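Local coordinates for putative exported protein (Bordetella parapertussis, PDB 3OCJ) that is of unknown function but has the fold of an S-adenosylmethionine-dependent methyltransferase and may transfer a methyl group to an unidentified acceptor, at residues Leu156-Thr160 with Thr173-Gln177; Pro239-Ile245 with Arg292-Phe296; Gly282-Arg287 with Val299-Pro304. One frame throughout, in Å; residues are numbered along the deposited sequence.

Interaction 1 comes first along the chain and is complete before the others begin: it closes the connection between helix 153-163 and strand 172-176, at one edge of the seven-stranded methyltransferase sheet. Interactions 2 and 3 cross. The loop 239-245, which follows strand 221-226, opens interaction 2; residues 282-287 then open interaction 3; 292-296 closes the former and 299-304 the latter. Interaction 3 pairs the two antiparallel strands at the other edge of the sheet, and interaction 2 packs the loop between those strands against the loop leading to helix 247-261. Interactions 1 and 2 lie on opposite sides of the chain's centre, their own centres about 34 Å apart.

Interaction 1 (Leu156-Thr160 with Thr173-Gln177); sequences LDGAT and TLHRQ
Leu156 and Leu174 run past each other in opposite directions where a helix lies over the edge strand of a beta-alpha-beta unit (strand 145-150, helix 153-163, strand 172-176) in the Rossmann-like methyltransferase fold. Helix segment 156-160 and strand segment 173-176 are nearly antiparallel, at 168°, with their axes 9.6 Å apart. That spacing suits leucine, whose branched end can bridge from helix to sheet.

Leu156 has its CG anti to the carbonyl carbon (chi1 -58°), which sends the isobutyl group across to the strand. Its CD1 comes over the backbone of Arg176, 3.6 Å from Arg176 N, and also touches the first carbons of that side chain, with Leu156 CD1 to Arg176 CB at 3.8 Å. The other branch, Leu156 CD2, lies alongside Leu174 CB at 4.2 Å. Beyond its first carbons Arg176 bends away, and its charged end makes a cation-pi contact with Tyr151.

Leu174 answers from the strand with the same kind of rotamer (chi1 -60°). Its CD1 reaches into the helical turn and lies 3.6 Å from Leu156 O, an oxygen that already accepts the helix bond from Thr160 N. Ala159, a small side chain beside the leucine, borders it with its CB 4.4 Å from Leu174 CD1, and Met130 packs on both residues. Thr160 turns its methyl branch, not its hydroxyl, to the strand. The packing is tightest at this point, with Thr160 CG2 only 3.3 Å from Leu174 CD1.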
ATOM      1  N   LEU A 156      -6.096  -7.524  12.116  1.00 17.00           N
ATOM      2  CA  LEU A 156      -5.499  -7.876  13.402  1.00 18.85           C
ATOM      3  C   LEU A 156      -5.417  -9.389  13.584  1.00 20.07           C
ATOM      4  O   LEU A 156      -4.392  -9.905  14.013  1.00 20.30           O
ATOM      5  CB  LEU A 156      -6.266  -7.220  14.548  1.00 17.74           C
ATOM      6  CG  LEU A 156      -6.312  -5.698  14.420  1.00 17.54           C
ATOM      7  CD1 LEU A 156      -7.037  -5.089  15.595  1.00 20.26           C
ATOM      8  CD2 LEU A 156      -4.892  -5.102  14.300  1.00 18.38           C
ATOM      9  N   ASP A 157      -6.488 -10.096  13.234  1.00 22.03           N
ATOM     10  CA  ASP A 157      -6.481 -11.551  13.292  1.00 26.40           C
ATOM     11  C   ASP A 157      -5.367 -12.122  12.422  1.00 22.75           C
ATOM     12  O   ASP A 157      -4.684 -13.071  12.812  1.00 24.83           O
ATOM     13  CB  ASP A 157      -7.831 -12.124  12.852  1.00 25.90           C
ATOM     14  CG  ASP A 157      -8.948 -11.804  13.826  1.00 37.04           C
ATOM     15  OD1 ASP A 157      -8.660 -11.239  14.903  1.00 45.49           O
ATOM     16  OD2 ASP A 157     -10.118 -12.121  13.518  1.00 42.65           O
ATOM     17  N   GLY A 158      -5.186 -11.547  11.237  1.00 20.58           N
ATOM     18  CA  GLY A 158      -4.149 -12.011  10.333  1.00 20.53           C
ATOM     19  C   GLY A 158      -2.749 -11.721  10.841  1.00 21.08           C
ATOM     20  O   GLY A 158      -1.825 -12.509  10.625  1.00 23.24           O
ATOM     21  N   ALA A 159      -2.575 -10.581  11.499  1.00 19.80           N
ATOM     22  CA  ALA A 159      -1.275 -10.254  12.082  1.00 17.47           C
ATOM     23  C   ALA A 159      -0.920 -11.276  13.156  1.00 20.09           C
ATOM     24  O   ALA A 159       0.203 -11.778  13.201  1.00 22.66           O
ATOM     25  CB  ALA A 159      -1.277  -8.843  12.656  1.00 18.49           C
ATOM     26  N   THR A 160      -1.889 -11.590  14.003  1.00 20.54           N
ATOM     27  CA  THR A 160      -1.678 -12.588  15.043  1.00 23.69           C
ATOM     28  C   THR A 160      -1.303 -13.937  14.440  1.00 25.26           C
ATOM     29  O   THR A 160      -0.351 -14.578  14.887  1.00 26.66           O
ATOM     30  CB  THR A 160      -2.910 -12.728  15.924  1.00 27.97           C
ATOM     31  OG1 THR A 160      -4.052 -13.021  15.117  1.00 48.72           O
ATOM     32  CG2 THR A 160      -3.157 -11.445  16.663  1.00 19.03           C
ATOM     33  N   THR A 173       1.451  -5.898  20.578  1.00 17.05           N
ATOM     34  CA  THR A 173       0.200  -5.394  21.122  1.00 17.69           C
ATOM     35  C   THR A 173      -0.617  -4.844  19.963  1.00 19.32           C
ATOM     36  O   THR A 173      -0.121  -4.037  19.173  1.00 18.08           O
ATOM     37  CB  THR A 173       0.428  -4.277  22.155  1.00 19.29           C
ATOM     38  OG1 THR A 173       1.276  -4.756  23.208  1.00 20.63           O
ATOM     39  CG2 THR A 173      -0.896  -3.849  22.773  1.00 22.54           C
ATOM     40  N   LEU A 174      -1.859  -5.299  19.846  1.00 16.98           N
ATOM     41  CA  LEU A 174      -2.720  -4.882  18.754  1.00 14.52           C
ATOM     42  C   LEU A 174      -3.906  -4.078  19.262  1.00 17.23           C
ATOM     43  O   LEU A 174      -4.467  -4.364  20.323  1.00 20.63           O
ATOM     44  CB  LEU A 174      -3.225  -6.102  17.987  1.00 17.91           C
ATOM     45  CG  LEU A 174      -2.157  -6.998  17.359  1.00 17.95           C
ATOM     46  CD1 LEU A 174      -2.838  -8.206  16.751  1.00 23.31           C
ATOM     47  CD2 LEU A 174      -1.335  -6.262  16.302  1.00 18.20           C
ATOM     48  N   HIS A 175      -4.297  -3.082  18.479  1.00 17.45           N
ATOM     49  CA  HIS A 175      -5.413  -2.218  18.820  1.00 18.30           C
ATOM     50  C   HIS A 175      -6.309  -2.032  17.617  1.00 18.31           C
ATOM     51  O   HIS A 175      -5.838  -1.701  16.532  1.00 16.90           O
ATOM     52  CB  HIS A 175      -4.916  -0.845  19.260  1.00 18.88           C
ATOM     53  CG  HIS A 175      -3.955  -0.888  20.402  1.00 23.92           C
ATOM     54  ND1 HIS A 175      -4.361  -1.008  21.715  1.00 27.85           N
ATOM     55  CD2 HIS A 175      -2.603  -0.827  20.430  1.00 26.66           C
ATOM     56  CE1 HIS A 175      -3.300  -1.019  22.500  1.00 26.97           C
ATOM     57  NE2 HIS A 175      -2.221  -0.911  21.747  1.00 25.18           N
ATOM     58  N   ARG A 176      -7.604  -2.244  17.810  1.00 18.89           N
ATOM     59  CA  ARG A 176      -8.583  -1.949  16.775  1.00 17.73           C
ATOM     60  C   ARG A 176      -8.981  -0.492  16.965  1.00 19.97           C
ATOM     61  O   ARG A 176      -9.669  -0.140  17.935  1.00 24.16           O
ATOM     62  CB  ARG A 176      -9.806  -2.871  16.902  1.00 20.31           C
ATOM     63  CG  ARG A 176     -10.560  -3.143  15.590  1.00 28.29           C
ATOM     64  CD  ARG A 176     -11.656  -2.124  15.306  1.00 44.93           C
ATOM     65  NE  ARG A 176     -12.914  -2.773  14.931  1.00 53.39           N
ATOM     66  CZ  ARG A 176     -13.720  -2.366  13.952  1.00 49.25           C
ATOM     67  NH1 ARG A 176     -13.415  -1.302  13.229  1.00 51.78           N
ATOM     68  NH2 ARG A 176     -14.840  -3.025  13.691  1.00 55.09           N
ATOM     69  N   GLN A 177      -8.543   0.350  16.037  1.00 20.92           N
ATOM     70  CA  GLN A 177      -8.780   1.783  16.094  1.00 23.66           C
ATOM     71  C   GLN A 177      -8.820   2.316  14.675  1.00 19.47           C
ATOM     72  O   GLN A 177      -8.153   1.788  13.785  1.00 20.91           O
ATOM     73  CB  GLN A 177      -7.644   2.502  16.832  1.00 24.02           C
ATOM     74  CG  GLN A 177      -7.483   2.150  18.301  1.00 35.48           C
ATOM     75  CD  GLN A 177      -6.337   2.901  18.960  1.00 43.22           C
ATOM     76  OE1 GLN A 177      -5.988   2.636  20.111  1.00 46.00           O
ATOM     77  NE2 GLN A 177      -5.748   3.844  18.234  1.00 41.62           N
TER

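Interaction 2 (Pro239-Ile245 with Arg292-Phe296); sequences PWDMQAI and RARLF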
ATOM      1  N   PRO A 239       7.680  12.943 -11.142  1.00 12.21           N
ATOM      2  CA  PRO A 239       9.044  12.409 -11.048  1.00 12.32           C
ATOM      3  C   PRO A 239       9.243  11.102 -11.832  1.00 11.74           C
ATOM      4  O   PRO A 239      10.332  10.538 -11.789  1.00 13.66           O
ATOM      5  CB  PRO A 239       9.175  12.105  -9.557  1.00 12.01           C
ATOM      6  CG  PRO A 239       7.776  11.656  -9.173  1.00 11.57           C
ATOM      7  CD  PRO A 239       6.836  12.521 -10.006  1.00 12.41           C
ATOM      8  N   TRP A 240       8.209  10.589 -12.493  1.00 11.66           N
ATOM      9  CA  TRP A 240       8.330   9.311 -13.180  1.00 13.52           C
ATOM     10  C   TRP A 240       9.520   9.301 -14.123  1.00 13.69           C
ATOM     11  O   TRP A 240       9.699  10.237 -14.914  1.00 13.99           O
ATOM     12  CB  TRP A 240       7.059   8.983 -13.972  1.00 11.55           C
ATOM     13  CG  TRP A 240       5.886   8.581 -13.127  1.00 12.09           C
ATOM     14  CD1 TRP A 240       5.652   8.909 -11.812  1.00 11.30           C
ATOM     15  CD2 TRP A 240       4.788   7.762 -13.541  1.00 12.63           C
ATOM     16  NE1 TRP A 240       4.461   8.357 -11.399  1.00 12.01           N
ATOM     17  CE2 TRP A 240       3.922   7.634 -12.434  1.00 12.05           C
ATOM     18  CE3 TRP A 240       4.462   7.109 -14.740  1.00 13.12           C
ATOM     19  CZ2 TRP A 240       2.740   6.889 -12.495  1.00 10.80           C
ATOM     20  CZ3 TRP A 240       3.296   6.372 -14.799  1.00 13.10           C
ATOM     21  CH2 TRP A 240       2.446   6.268 -13.681  1.00 13.01           C
ATOM     22  N   ASP A 241      10.328   8.245 -14.044  1.00 13.09           N
ATOM     23  CA  ASP A 241      11.399   8.023 -15.011  1.00 13.89           C
ATOM     24  C   ASP A 241      10.864   7.072 -16.071  1.00 14.37           C
ATOM     25  O   ASP A 241      10.795   5.872 -15.854  1.00 14.37           O
ATOM     26  CB  ASP A 241      12.641   7.427 -14.331  1.00 13.23           C
ATOM     27  CG  ASP A 241      13.786   7.161 -15.320  1.00 14.34           C
ATOM     28  OD1 ASP A 241      13.584   7.352 -16.540  1.00 15.16           O
ATOM     29  OD2 ASP A 241      14.875   6.763 -14.855  1.00 16.33           O
HETATM   30  N   MSE A 242      10.485   7.613 -17.223  1.00 17.15           N
HETATM   31  CA  MSE A 242       9.868   6.780 -18.250  1.00 16.98           C
HETATM   32  C   MSE A 242      10.828   5.725 -18.795  1.00 17.31           C
HETATM   33  O   MSE A 242      10.392   4.701 -19.325  1.00 20.01           O
HETATM   34  CB  MSE A 242       9.303   7.634 -19.392  1.00 20.88           C
HETATM   35  CG  MSE A 242       8.271   8.674 -18.951  1.00 19.19           C
HETATM   36 SE   MSE A 242       6.800   7.953 -17.900  0.67 21.74          SE
HETATM   37  CE  MSE A 242       6.271   6.541 -19.085  1.00 24.22           C
ATOM     38  N   GLN A 243      12.127   5.958 -18.660  1.00 17.60           N
ATOM     39  CA  GLN A 243      13.103   4.981 -19.137  1.00 18.65           C
ATOM     40  C   GLN A 243      13.184   3.765 -18.223  1.00 20.90           C
ATOM     41  O   GLN A 243      13.819   2.763 -18.562  1.00 20.75           O
ATOM     42  CB  GLN A 243      14.489   5.617 -19.281  1.00 20.84           C
ATOM     43  CG  GLN A 243      14.590   6.560 -20.464  1.00 29.94           C
ATOM     44  CD  GLN A 243      14.861   7.987 -20.040  1.00 44.71           C
ATOM     45  OE1 GLN A 243      14.078   8.584 -19.305  1.00 46.30           O
ATOM     46  NE2 GLN A 243      15.976   8.542 -20.501  1.00 45.58           N
ATOM     47  N   ALA A 244      12.526   3.853 -17.070  1.00 16.65           N
ATOM     48  CA  ALA A 244      12.527   2.773 -16.092  1.00 13.73           C
ATOM     49  C   ALA A 244      11.209   2.002 -16.108  1.00 15.24           C
ATOM     50  O   ALA A 244      10.961   1.184 -15.224  1.00 17.28           O
ATOM     51  CB  ALA A 244      12.799   3.328 -14.694  1.00 17.52           C
ATOM     52  N   ILE A 245      10.381   2.266 -17.118  1.00 14.16           N
ATOM     53  CA  ILE A 245       9.048   1.659 -17.209  1.00 16.23           C
ATOM     54  C   ILE A 245       8.871   1.013 -18.573  1.00 16.33           C
ATOM     55  O   ILE A 245       9.085   1.655 -19.602  1.00 18.46           O
ATOM     56  CB  ILE A 245       7.934   2.706 -17.012  1.00 15.27           C
ATOM     57  CG1 ILE A 245       8.128   3.445 -15.676  1.00 15.48           C
ATOM     58  CG2 ILE A 245       6.558   2.041 -17.086  1.00 16.14           C
ATOM     59  CD1 ILE A 245       7.197   4.649 -15.493  1.00 17.33           C
ATOM     60  N   ARG A 292      12.829   2.619  -8.563  1.00 11.49           N
ATOM     61  CA  ARG A 292      13.516   2.909  -9.810  1.00 13.06           C
ATOM     62  C   ARG A 292      12.755   3.881 -10.710  1.00 12.04           C
ATOM     63  O   ARG A 292      13.325   4.832 -11.231  1.00 13.02           O
ATOM     64  CB  ARG A 292      13.811   1.612 -10.570  1.00 16.12           C
ATOM     65  CG  ARG A 292      14.867   0.746  -9.896  1.00 22.44           C
ATOM     66  CD  ARG A 292      15.124  -0.522 -10.710  1.00 35.47           C
ATOM     67  NE  ARG A 292      15.626  -0.216 -12.051  1.00 49.62           N
ATOM     68  CZ  ARG A 292      14.862  -0.073 -13.133  1.00 52.06           C
ATOM     69  NH1 ARG A 292      13.542  -0.216 -13.049  1.00 52.71           N
ATOM     70  NH2 ARG A 292      15.418   0.210 -14.304  1.00 48.09           N
ATOM     71  N   ALA A 293      11.454   3.665 -10.872  1.00 11.36           N
ATOM     72  CA  ALA A 293      10.679   4.511 -11.771  1.00 11.21           C
ATOM     73  C   ALA A 293      10.054   5.734 -11.083  1.00 10.93           C
ATOM     74  O   ALA A 293       9.421   6.554 -11.745  1.00 10.64           O
ATOM     75  CB  ALA A 293       9.581   3.684 -12.483  1.00 12.17           C
ATOM     76  N   ARG A 294      10.220   5.827  -9.768  1.00 10.01           N
ATOM     77  CA  ARG A 294       9.691   6.917  -8.922  1.00  9.02           C
ATOM     78  C   ARG A 294       8.170   6.938  -8.858  1.00 10.36           C
ATOM     79  O   ARG A 294       7.566   7.999  -8.693  1.00 11.97           O
ATOM     80  CB  ARG A 294      10.214   8.303  -9.342  1.00 11.28           C
ATOM     81  CG  ARG A 294      11.724   8.564  -9.111  1.00 11.85           C
ATOM     82  CD  ARG A 294      12.566   8.096 -10.274  1.00 12.62           C
ATOM     83  NE  ARG A 294      13.936   8.621 -10.161  1.00 13.08           N
ATOM     84  CZ  ARG A 294      14.952   7.974  -9.593  1.00 13.34           C
ATOM     85  NH1 ARG A 294      14.786   6.772  -9.072  1.00 12.42           N
ATOM     86  NH2 ARG A 294      16.152   8.550  -9.546  1.00 12.28           N
ATOM     87  N   LEU A 295       7.575   5.753  -8.951  1.00  9.96           N
ATOM     88  CA  LEU A 295       6.125   5.586  -8.824  1.00 10.15           C
ATOM     89  C   LEU A 295       5.642   5.580  -7.376  1.00  9.75           C
ATOM     90  O   LEU A 295       4.490   5.933  -7.104  1.00  9.63           O
ATOM     91  CB  LEU A 295       5.691   4.270  -9.462  1.00 11.17           C
ATOM     92  CG  LEU A 295       6.300   3.982 -10.840  1.00 16.99           C
ATOM     93  CD1 LEU A 295       5.867   2.609 -11.361  1.00 19.79           C
ATOM     94  CD2 LEU A 295       5.974   5.066 -11.855  1.00 14.35           C
ATOM     95  N   PHE A 296       6.484   5.137  -6.452  1.00  9.09           N
ATOM     96  CA  PHE A 296       6.014   4.885  -5.092  1.00 10.37           C
ATOM     97  C   PHE A 296       7.151   5.104  -4.098  1.00  8.94           C
ATOM     98  O   PHE A 296       7.621   4.153  -3.466  1.00  9.79           O
ATOM     99  CB  PHE A 296       5.486   3.445  -4.989  1.00  9.36           C
ATOM    100  CG  PHE A 296       4.410   3.226  -3.934  1.00  9.52           C
ATOM    101  CD1 PHE A 296       4.135   4.158  -2.934  1.00  9.98           C
ATOM    102  CD2 PHE A 296       3.665   2.054  -3.979  1.00 10.98           C
ATOM    103  CE1 PHE A 296       3.113   3.907  -1.985  1.00 11.38           C
ATOM    104  CE2 PHE A 296       2.663   1.792  -3.049  1.00 10.79           C
ATOM    105  CZ  PHE A 296       2.380   2.725  -2.057  1.00 10.67           C
TER
HETATM  106  O   HOH W   1      15.371   6.152 -12.419  1.00 18.19           O
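Leu295 lays its CD2 methyl over one face of the Trp240 indole, a CH-pi contact in which CD2 is 3.4 Å from the centroid of the five-membered ring and 15° off its normal. Two loops meet here, that between strand 221-226 and helix 247-261 and that joining the last two strands of the methyltransferase sheet. The leucine and indole side chains cross at about a right angle, which sets a single methyl against the broad ring. A glycerol, probably from the crystallisation liquor, lies near the Trp240 side chain.

Beside the indole, Asp241 N donates to Ala293 O (3.0 Å, 163°), approaching from above the carbonyl plane and not on a lone pair; Trp240 CA adds a C-H...O contact to the same oxygen. The compact Ala293 lets the loops approach closely, its CB lying 3.5 Å from Ile245 CG1 and also touching Ala244 CB. Ile245 CD1 continues this apolar patch to Leu295 CD2, and Pro96 of helix 96-115 packs on both Ile245 and Leu295. On the other flank the side chains of Pro239 and Arg294 slide past each other, Pro239 CB 3.9 Å from Arg294 CB; the carbonyl Pro239 O also touches Arg294 CB.

Asp241 does two jobs. Its chi1 of 179° puts CG beside the carbonyl carbon, near the chain that follows, and Gln243 N donates to Asp241 OD1 at 2.9 Å from above the carboxylate plane, an Asx turn that shapes the 239-245 loop. Asp241 OD2 accepts a hydrogen bond from a water at 2.6 Å, and the same water donates to Arg292 O, linking the loops a second time. The oxygen of this water sits over the centre of one face of the Arg294 guanidinium, 3.3 Å above its plane.

Interaction 3 (Gly282-Arg287 with Val299-Pro304); sequences GFTDLR and VIARKP
Thr284 and Arg302 form an antiparallel hydrogen-bonded pair, Thr284 N to Arg302 O and Arg302 N to Thr284 O, each 2.9 Å. Arg287 and Ile300 repeat the pattern, and the bond from Ile300 N to Arg287 O (2.8 Å) is nearly straight at 172°. Between the pairs the register slips by one residue, a beta bulge, with Asp285 at positive phi (55°). A water donates there to Asp285 O at 2.6 Å and to Ile300 O. With CG anti to its N (chi1 173°) and bends at chi2 and chi3, Arg302 brings NE to a second water, which lies in the guanidinium plane and also bonds Asp285 OD2; Arg302 NH2 hydrogen-bonds to Gly220 O.

Phe283, Leu286, Val299 and Ala301 gather on the side facing helix 271-280, while Ile300 packs on the other face against Ala111 and His115 of helix 96-115. Ala301, small between two larger neighbours, meets Phe283 CD1 with its CB at 3.5 Å and Leu286 CD1 at 3.9 Å. Gly282 ends helix 271-280 in a Schellman motif. A hairpin whose last strand is inserted between the fifth and sixth, antiparallel to both, is the hallmark of the class I methyltransferase sheet, order 3-2-1-4-5-7-6.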
ATOM      1  N   GLY A 282       5.269  19.044  11.342  1.00 14.25           N
ATOM      2  CA  GLY A 282       6.336  19.190  12.327  1.00 16.03           C
ATOM      3  C   GLY A 282       7.600  18.376  12.082  1.00 15.74           C
ATOM      4  O   GLY A 282       8.544  18.412  12.888  1.00 17.31           O
ATOM      5  N   PHE A 283       7.621  17.628  10.983  1.00 13.16           N
ATOM      6  CA  PHE A 283       8.778  16.796  10.657  1.00 13.17           C
ATOM      7  C   PHE A 283       9.938  17.574  10.046  1.00 16.33           C
ATOM      8  O   PHE A 283       9.748  18.605   9.399  1.00 16.20           O
ATOM      9  CB  PHE A 283       8.372  15.641   9.737  1.00 14.03           C
ATOM     10  CG  PHE A 283       7.519  14.615  10.411  1.00 11.82           C
ATOM     11  CD1 PHE A 283       8.097  13.646  11.224  1.00 13.83           C
ATOM     12  CD2 PHE A 283       6.140  14.623  10.257  1.00 12.97           C
ATOM     13  CE1 PHE A 283       7.311  12.693  11.856  1.00 14.51           C
ATOM     14  CE2 PHE A 283       5.346  13.676  10.890  1.00 11.00           C
ATOM     15  CZ  PHE A 283       5.926  12.713  11.691  1.00 15.53           C
ATOM     16  N   THR A 284      11.144  17.052  10.261  1.00 15.66           N
ATOM     17  CA  THR A 284      12.365  17.624   9.710  1.00 15.88           C
ATOM     18  C   THR A 284      13.238  16.510   9.139  1.00 18.56           C
ATOM     19  O   THR A 284      12.914  15.323   9.249  1.00 16.68           O
ATOM     20  CB  THR A 284      13.168  18.378  10.794  1.00 19.35           C
ATOM     21  OG1 THR A 284      13.569  17.462  11.822  1.00 22.62           O
ATOM     22  CG2 THR A 284      12.329  19.485  11.413  1.00 24.60           C
ATOM     23  N   ASP A 285      14.343  16.898   8.518  1.00 16.12           N
ATOM     24  CA  ASP A 285      15.363  15.956   8.061  1.00 16.94           C
ATOM     25  C   ASP A 285      14.822  14.859   7.138  1.00 15.16           C
ATOM     26  O   ASP A 285      15.237  13.702   7.224  1.00 19.52           O
ATOM     27  CB  ASP A 285      16.090  15.324   9.256  1.00 18.94           C
ATOM     28  CG  ASP A 285      16.848  16.345  10.090  1.00 30.31           C
ATOM     29  OD1 ASP A 285      17.151  17.439   9.572  1.00 33.00           O
ATOM     30  OD2 ASP A 285      17.144  16.048  11.265  1.00 40.51           O
ATOM     31  N   LEU A 286      13.946  15.232   6.217  1.00 13.12           N
ATOM     32  CA  LEU A 286      13.320  14.240   5.341  1.00 12.86           C
ATOM     33  C   LEU A 286      14.330  13.559   4.436  1.00 13.78           C
ATOM     34  O   LEU A 286      15.222  14.210   3.871  1.00 15.07           O
ATOM     35  CB  LEU A 286      12.247  14.890   4.467  1.00 14.62           C
ATOM     36  CG  LEU A 286      10.832  15.031   5.037  1.00 22.56           C
ATOM     37  CD1 LEU A 286      10.777  15.495   6.486  1.00 23.76           C
ATOM     38  CD2 LEU A 286       9.984  15.924   4.127  1.00 17.72           C
ATOM     39  N   ARG A 287      14.170  12.249   4.289  1.00 11.37           N
ATOM     40  CA  ARG A 287      14.941  11.455   3.336  1.00 11.06           C
ATOM     41  C   ARG A 287      13.965  10.667   2.475  1.00 11.80           C
ATOM     42  O   ARG A 287      13.083   9.970   2.998  1.00 11.84           O
ATOM     43  CB  ARG A 287      15.874  10.491   4.077  1.00 11.96           C
ATOM     44  CG  ARG A 287      16.493   9.381   3.212  1.00 14.86           C
ATOM     45  CD  ARG A 287      17.422   9.904   2.112  1.00 15.79           C
ATOM     46  NE  ARG A 287      17.911   8.794   1.290  1.00 15.87           N
ATOM     47  CZ  ARG A 287      18.249   8.891   0.007  1.00 14.73           C
ATOM     48  NH1 ARG A 287      18.125  10.041  -0.632  1.00 14.94           N
ATOM     49  NH2 ARG A 287      18.667   7.819  -0.651  1.00 15.42           N
ATOM     50  N   VAL A 299       9.408   7.673   2.304  1.00  9.60           N
ATOM     51  CA  VAL A 299       9.965   8.835   2.976  1.00  9.74           C
ATOM     52  C   VAL A 299      10.186   8.540   4.453  1.00 11.05           C
ATOM     53  O   VAL A 299       9.320   7.959   5.126  1.00 10.90           O
ATOM     54  CB  VAL A 299       9.089  10.093   2.777  1.00 10.02           C
ATOM     55  CG1 VAL A 299       7.642   9.869   3.287  1.00 11.13           C
ATOM     56  CG2 VAL A 299       9.723  11.317   3.448  1.00 12.32           C
ATOM     57  N   ILE A 300      11.360   8.932   4.942  1.00 10.29           N
ATOM     58  CA  ILE A 300      11.708   8.829   6.353  1.00 10.31           C
ATOM     59  C   ILE A 300      11.772  10.248   6.901  1.00 10.98           C
ATOM     60  O   ILE A 300      12.530  11.083   6.385  1.00 12.74           O
ATOM     61  CB  ILE A 300      13.052   8.114   6.580  1.00 11.63           C
ATOM     62  CG1 ILE A 300      13.058   6.740   5.886  1.00 14.13           C
ATOM     63  CG2 ILE A 300      13.290   7.939   8.078  1.00 14.26           C
ATOM     64  CD1 ILE A 300      13.611   6.724   4.469  1.00 14.80           C
ATOM     65  N   ALA A 301      10.971  10.526   7.924  1.00 10.85           N
ATOM     66  CA  ALA A 301      10.806  11.876   8.463  1.00 13.23           C
ATOM     67  C   ALA A 301      11.127  11.883   9.953  1.00 15.58           C
ATOM     68  O   ALA A 301      10.651  11.030  10.691  1.00 16.02           O
ATOM     69  CB  ALA A 301       9.378  12.338   8.220  1.00 13.06           C
ATOM     70  N   ARG A 302      11.917  12.855  10.405  1.00 14.78           N
ATOM     71  CA  ARG A 302      12.339  12.904  11.801  1.00 15.61           C
ATOM     72  C   ARG A 302      11.506  13.863  12.651  1.00 14.60           C
ATOM     73  O   ARG A 302      11.176  14.959  12.209  1.00 17.17           O
ATOM     74  CB  ARG A 302      13.812  13.319  11.878  1.00 17.54           C
ATOM     75  CG  ARG A 302      14.324  13.565  13.287  1.00 30.05           C
ATOM     76  CD  ARG A 302      14.669  12.254  13.988  1.00 30.05           C
ATOM     77  NE  ARG A 302      15.650  11.477  13.231  1.00 32.18           N
ATOM     78  CZ  ARG A 302      15.861  10.176  13.403  1.00 37.89           C
ATOM     79  NH1 ARG A 302      16.772   9.544  12.671  1.00 35.09           N
ATOM     80  NH2 ARG A 302      15.159   9.505  14.307  1.00 28.69           N
ATOM     81  N   LYS A 303      11.163  13.440  13.866  1.00 15.95           N
ATOM     82  CA  LYS A 303      10.624  14.348  14.869  1.00 17.17           C
ATOM     83  C   LYS A 303      11.789  14.871  15.698  1.00 18.33           C
ATOM     84  O   LYS A 303      12.555  14.088  16.248  1.00 18.44           O
ATOM     85  CB  LYS A 303       9.631  13.635  15.783  1.00 18.17           C
ATOM     86  CG  LYS A 303       9.068  14.529  16.883  1.00 17.33           C
ATOM     87  CD  LYS A 303       7.926  13.851  17.611  1.00 16.69           C
ATOM     88  CE  LYS A 303       7.402  14.734  18.742  1.00 18.26           C
ATOM     89  NZ  LYS A 303       6.111  14.218  19.288  1.00 18.31           N
ATOM     90  N   PRO A 304      11.926  16.200  15.788  1.00 18.70           N
ATOM     91  CA  PRO A 304      13.048  16.770  16.542  1.00 18.74           C
ATOM     92  C   PRO A 304      13.151  16.242  17.972  1.00 21.99           C
ATOM     93  O   PRO A 304      12.138  15.999  18.633  1.00 22.37           O
ATOM     94  CB  PRO A 304      12.739  18.268  16.533  1.00 24.58           C
ATOM     95  CG  PRO A 304      11.986  18.478  15.262  1.00 24.72           C
ATOM     96  CD  PRO A 304      11.153  17.231  15.075  1.00 20.63           C
TER
HETATM   97  O   HOH W   2      15.090  11.137   7.759  1.00 26.68           O
HETATM   98  O   HOH W   3      17.612  13.140  11.764  1.00 40.39           O